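PDB 3AF6: putative uncharacterized protein PH1404 from Pyrococcus horikoshii, which probably terminates archaeal transcription as a two-zinc ribonuclease of the metallo-beta-lactamase superfamily, cutting nascent RNA at the exit channel of RNA polymerase. Local coordinates for residues 313-316 with 317-321; 156-159 with 160-164. All blocks are in the same frame, centred on the assembly; numbering follows the deposited sequence.

Interaction 1: residues 313-316 with 317-321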
loop_
_atom_site.group_PDB
_atom_site.type_symbol
_atom_site.label_atom_id
_atom_site.label_comp_id
_atom_site.label_asym_id
_atom_site.label_seq_id
_atom_site.Cartn_x
_atom_site.Cartn_y
_atom_site.Cartn_z
ATOM N N ILE A 313 12.752 -6.643 -6.663
ATOM C CA ILE A 313 11.345 -6.505 -6.370
ATOM C C ILE A 313 10.796 -7.896 -6.056
ATOM O O ILE A 313 9.906 -8.049 -5.225
ATOM C CB ILE A 313 10.610 -5.902 -7.566
ATOM C CG1 ILE A 313 11.164 -4.505 -7.837
ATOM C CG2 ILE A 313 9.115 -5.865 -7.302
ATOM C CD1 ILE A 313 10.419 -3.740 -8.909
ATOM N N LYS A 314 11.351 -8.907 -6.721
ATOM C CA LYS A 314 10.942 -10.290 -6.506
ATOM C C LYS A 314 11.274 -10.642 -5.062
ATOM O O LYS A 314 10.568 -11.427 -4.427
ATOM C CB LYS A 314 11.704 -11.224 -7.451
ATOM C CG LYS A 314 11.340 -12.716 -7.353
ATOM C CD LYS A 314 12.478 -13.570 -7.919
ATOM C CE LYS A 314 12.085 -15.027 -8.151
ATOM N NZ LYS A 314 11.246 -15.210 -9.380
ATOM N N GLU A 315 12.352 -10.058 -4.547
ATOM C CA GLU A 315 12.761 -10.296 -3.168
ATOM C C GLU A 315 11.776 -9.654 -2.185
ATOM O O GLU A 315 11.441 -10.245 -1.159
ATOM C CB GLU A 315 14.175 -9.752 -2.934
ATOM C CG GLU A 315 15.266 -10.636 -3.502
ATOM C CD GLU A 315 15.192 -12.046 -2.945
ATOM O OE1 GLU A 315 15.130 -12.179 -1.708
ATOM O OE2 GLU A 315 15.193 -13.022 -3.733
ATOM N N VAL A 316 11.319 -8.446 -2.509
ATOM C CA VAL A 316 10.362 -7.734 -1.676
ATOM C C VAL A 316 9.176 -8.655 -1.458
ATOM O O VAL A 316 8.734 -8.886 -0.326
ATOM C CB VAL A 316 9.857 -6.448 -2.372
ATOM C CG1 VAL A 316 8.642 -5.877 -1.635
ATOM C CG2 VAL A 316 10.973 -5.425 -2.432
ATOM N N ILE A 317 8.667 -9.185 -2.564
ATOM C CA ILE A 317 7.529 -10.092 -2.528
ATOM C C ILE A 317 7.810 -11.277 -1.621
ATOM O O ILE A 317 7.030 -11.582 -0.721
ATOM C CB ILE A 317 7.201 -10.613 -3.938
ATOM C CG1 ILE A 317 6.665 -9.473 -4.796
ATOM C CG2 ILE A 317 6.191 -11.744 -3.860
ATOM C CD1 ILE A 317 6.507 -9.846 -6.250
ATOM N N LYS A 318 8.939 -11.930 -1.855
ATOM C CA LYS A 318 9.309 -13.098 -1.084
ATOM C C LYS A 318 9.500 -12.832 0.400
ATOM O O LYS A 318 9.465 -13.760 1.200
ATOM C CB LYS A 318 10.572 -13.719 -1.689
ATOM C CG LYS A 318 10.326 -14.347 -3.067
ATOM C CD LYS A 318 11.606 -14.756 -3.761
ATOM C CE LYS A 318 12.352 -15.806 -2.961
ATOM N NZ LYS A 318 13.656 -16.162 -3.594
ATOM N N HIS A 319 9.684 -11.567 0.771
ATOM C CA HIS A 319 9.890 -11.196 2.175
ATOM C C HIS A 319 8.685 -10.526 2.845
ATOM O O HIS A 319 8.689 -10.292 4.056
ATOM C CB HIS A 319 11.093 -10.261 2.315
ATOM C CG HIS A 319 12.416 -10.959 2.269
ATOM N ND1 HIS A 319 12.974 -11.426 1.097
ATOM C CD2 HIS A 319 13.298 -11.260 3.254
ATOM C CE1 HIS A 319 14.143 -11.982 1.362
ATOM N NE2 HIS A 319 14.362 -11.896 2.662
ATOM N N THR A 320 7.659 -10.214 2.063
ATOM C CA THR A 320 6.477 -9.552 2.598
ATOM C C THR A 320 5.487 -10.463 3.321
ATOM O O THR A 320 5.114 -11.519 2.820
ATOM C CB THR A 320 5.725 -8.845 1.476
ATOM O OG1 THR A 320 6.640 -8.010 0.769
ATOM C CG2 THR A 320 4.564 -8.012 2.033
ATOM N N ILE A 321 5.064 -10.052 4.504
ATOM C CA ILE A 321 4.083 -10.818 5.262
ATOM C C ILE A 321 2.875 -9.894 5.404
ATOM O O ILE A 321 2.909 -8.944 6.181
ATOM C CB ILE A 321 4.630 -11.207 6.650
ATOM C CG1 ILE A 321 5.794 -12.185 6.486
ATOM C CG2 ILE A 321 3.521 -11.814 7.509
ATOM C CD1 ILE A 321 6.370 -12.673 7.810
#
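E315 and H319, one turn apart at the end of helix 310-319, meet through both backbone and side chain. ND1 of H319 donates to the carbonyl O of E315 at 3.0 Å; the acceptor lies near the imidazole plane, at the ring edge, while the nitrogen stands above the carbonyl plane. With CG anti to the carbonyl carbon (chi1 -79°), the ring folds back along the helix to reach it. H319 N adds a weak bond to the same oxygen.

The remaining hydrogen bonds belong to the helix and its ending. I317 N to I313 O and K318 N to K314 O are ordinary helical links, both 3.1 Å. V316 O then accepts from H319 N at 3.0 Å and from T320 OG1 at 2.5 Å, the two donors arriving from opposite faces of its carbonyl plane. T320 is where helical geometry stops and the chain passes toward the edge strand 320-322.

Charge contributes more loosely. E315 bends at chi2 (-57°), and its OE2 makes a weak salt bridge of 3.5 Å to K318 NZ. That ammonium also has long, weak ion pairs with E163 and D166.

The aliphatic contact is between K314 CG and K318 CD, 4.1 Å apart. The V316 and T320 side chains lie side by side and point the same way, with OG1 turned to the carbonyl.

Taken together, side-chain donors supplement the backbone bonds to the carbonyls of the last helical turn, and a donating ND1 implies a proton there. The carboxylate of E315 lies beside the ring, its plane turned 66° from it, and might favour some positive character on the imidazole.

Interaction 2: residues 156-159 with 160-164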
loop_
_atom_site.group_PDB
_atom_site.type_symbol
_atom_site.label_atom_id
_atom_site.label_comp_id
_atom_site.label_asym_id
_atom_site.label_seq_id
_atom_site.Cartn_x
_atom_site.Cartn_y
_atom_site.Cartn_z
ATOM N N ILE A 156 2.733 -12.309 -8.634
ATOM C CA ILE A 156 3.034 -12.552 -7.233
ATOM C C ILE A 156 2.670 -13.995 -6.883
ATOM O O ILE A 156 3.471 -14.736 -6.311
ATOM C CB ILE A 156 2.244 -11.581 -6.330
ATOM C CG1 ILE A 156 2.705 -10.147 -6.592
ATOM C CG2 ILE A 156 2.429 -11.949 -4.874
ATOM C CD1 ILE A 156 1.960 -9.104 -5.801
ATOM N N ARG A 157 1.453 -14.392 -7.243
ATOM C CA ARG A 157 0.977 -15.743 -6.967
ATOM C C ARG A 157 1.943 -16.763 -7.561
ATOM O O ARG A 157 2.241 -17.785 -6.954
ATOM C CB ARG A 157 -0.425 -15.925 -7.553
ATOM C CG ARG A 157 -1.125 -17.201 -7.110
ATOM C CD ARG A 157 -2.608 -16.947 -6.825
ATOM N NE ARG A 157 -3.344 -16.508 -8.010
ATOM C CZ ARG A 157 -4.607 -16.091 -7.992
ATOM N NH1 ARG A 157 -5.279 -16.051 -6.848
ATOM N NH2 ARG A 157 -5.201 -15.712 -9.119
ATOM N N GLN A 158 2.437 -16.460 -8.755
ATOM C CA GLN A 158 3.380 -17.322 -9.459
ATOM C C GLN A 158 4.673 -17.461 -8.658
ATOM O O GLN A 158 5.191 -18.562 -8.478
ATOM C CB GLN A 158 3.690 -16.721 -10.838
ATOM C CG GLN A 158 4.599 -17.567 -11.722
ATOM C CD GLN A 158 3.880 -18.755 -12.342
ATOM O OE1 GLN A 158 3.351 -19.619 -11.637
ATOM N NE2 GLN A 158 3.856 -18.799 -13.671
ATOM N N ILE A 159 5.184 -16.330 -8.178
ATOM C CA ILE A 159 6.423 -16.301 -7.403
ATOM C C ILE A 159 6.289 -17.027 -6.074
ATOM O O ILE A 159 7.197 -17.745 -5.656
ATOM C CB ILE A 159 6.869 -14.847 -7.145
ATOM C CG1 ILE A 159 7.204 -14.175 -8.475
ATOM C CG2 ILE A 159 8.069 -14.823 -6.220
ATOM C CD1 ILE A 159 7.453 -12.707 -8.373
ATOM N N LEU A 160 5.151 -16.848 -5.417
ATOM C CA LEU A 160 4.911 -17.491 -4.133
ATOM C C LEU A 160 4.782 -19.009 -4.214
ATOM O O LEU A 160 5.270 -19.715 -3.332
ATOM C CB LEU A 160 3.662 -16.898 -3.476
ATOM C CG LEU A 160 3.890 -15.855 -2.375
ATOM C CD1 LEU A 160 4.970 -14.872 -2.784
ATOM C CD2 LEU A 160 2.582 -15.140 -2.093
ATOM N N GLN A 161 4.134 -19.516 -5.262
ATOM C CA GLN A 161 3.963 -20.959 -5.399
ATOM C C GLN A 161 5.190 -21.665 -5.969
ATOM O O GLN A 161 5.450 -22.824 -5.643
ATOM C CB GLN A 161 2.727 -21.283 -6.250
ATOM C CG GLN A 161 2.710 -20.658 -7.640
ATOM C CD GLN A 161 1.524 -21.122 -8.495
ATOM O OE1 GLN A 161 1.263 -20.571 -9.573
ATOM N NE2 GLN A 161 0.807 -22.144 -8.019
ATOM N N THR A 162 5.952 -20.974 -6.810
ATOM C CA THR A 162 7.144 -21.577 -7.398
ATOM C C THR A 162 8.374 -21.284 -6.552
ATOM O O THR A 162 9.505 -21.427 -7.016
ATOM C CB THR A 162 7.400 -21.057 -8.832
ATOM O OG1 THR A 162 7.578 -19.637 -8.802
ATOM C CG2 THR A 162 6.228 -21.396 -9.745
ATOM N N GLU A 163 8.148 -20.874 -5.309
ATOM C CA GLU A 163 9.234 -20.551 -4.390
ATOM C C GLU A 163 8.891 -21.049 -2.994
ATOM O O GLU A 163 9.512 -20.638 -2.018
ATOM C CB GLU A 163 9.451 -19.036 -4.334
ATOM C CG GLU A 163 10.078 -18.399 -5.572
ATOM C CD GLU A 163 11.595 -18.465 -5.562
ATOM O OE1 GLU A 163 12.237 -17.603 -6.207
ATOM O OE2 GLU A 163 12.146 -19.382 -4.914
ATOM N N SER A 164 7.895 -21.926 -2.910
ATOM C CA SER A 164 7.449 -22.478 -1.635
ATOM C C SER A 164 8.607 -22.845 -0.717
ATOM O O SER A 164 8.548 -22.610 0.489
ATOM C CB SER A 164 6.574 -23.712 -1.869
ATOM O OG SER A 164 7.301 -24.743 -2.511
#
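The carboxamides of Q158 and Q161 cross at a slant at the helix surface, their planes 32° apart. Q161 reaches this position with CG between its backbone N and carbonyl carbon (chi1 56°), which brings CG close to R157 O. The guanidinium of R157 turns elsewhere, to a salt bridge with E114.

In the backbone the helical ladder continues: L160 N bonds to I156 O at 2.8 Å, and Q161 N to R157 O at 3.1 Å. It ends on Q158 O, which is gripped twice by T162, through N at 3.0 Å and through OG1 at 2.6 Å, from opposite faces of the carbonyl plane.

Apolar contact is modest. I156 CG2 lies 4.2 Å from L160 CD2, and I159 CG2 is equally far from E163 CG, the last two side chains running alongside one another and pointing the same way.

This is a helix C-terminus at which a threonine hydroxyl doubles the final backbone bond. Within what is assigned as the archaeal CPSF-KH region, T162 leaves helical geometry and E163 takes the N-cap position of helix 164-178, so that two helices follow each other with only a brief break.

In the fold
Both interactions illustrate a helix ending with a threonine hydroxyl bonded to the carbonyl four residues back, but in different settings. Interaction 1 is partly buried in the metallo-beta-lactamase region, where the chain leaves for an edge strand and H319 meets the rings of F170 and F269. Interaction 2 is a surface contact in the assigned KH-domain region, richer in glutamine and leading straight into another helix. Their centres are 10 Å apart and they touch: I317 packs on I156, I159 and L160, while K314 rests on E163. Helices 310-319 and 151-161 thus join the two regions through an apolar patch with charges beside it, away from the zinc site.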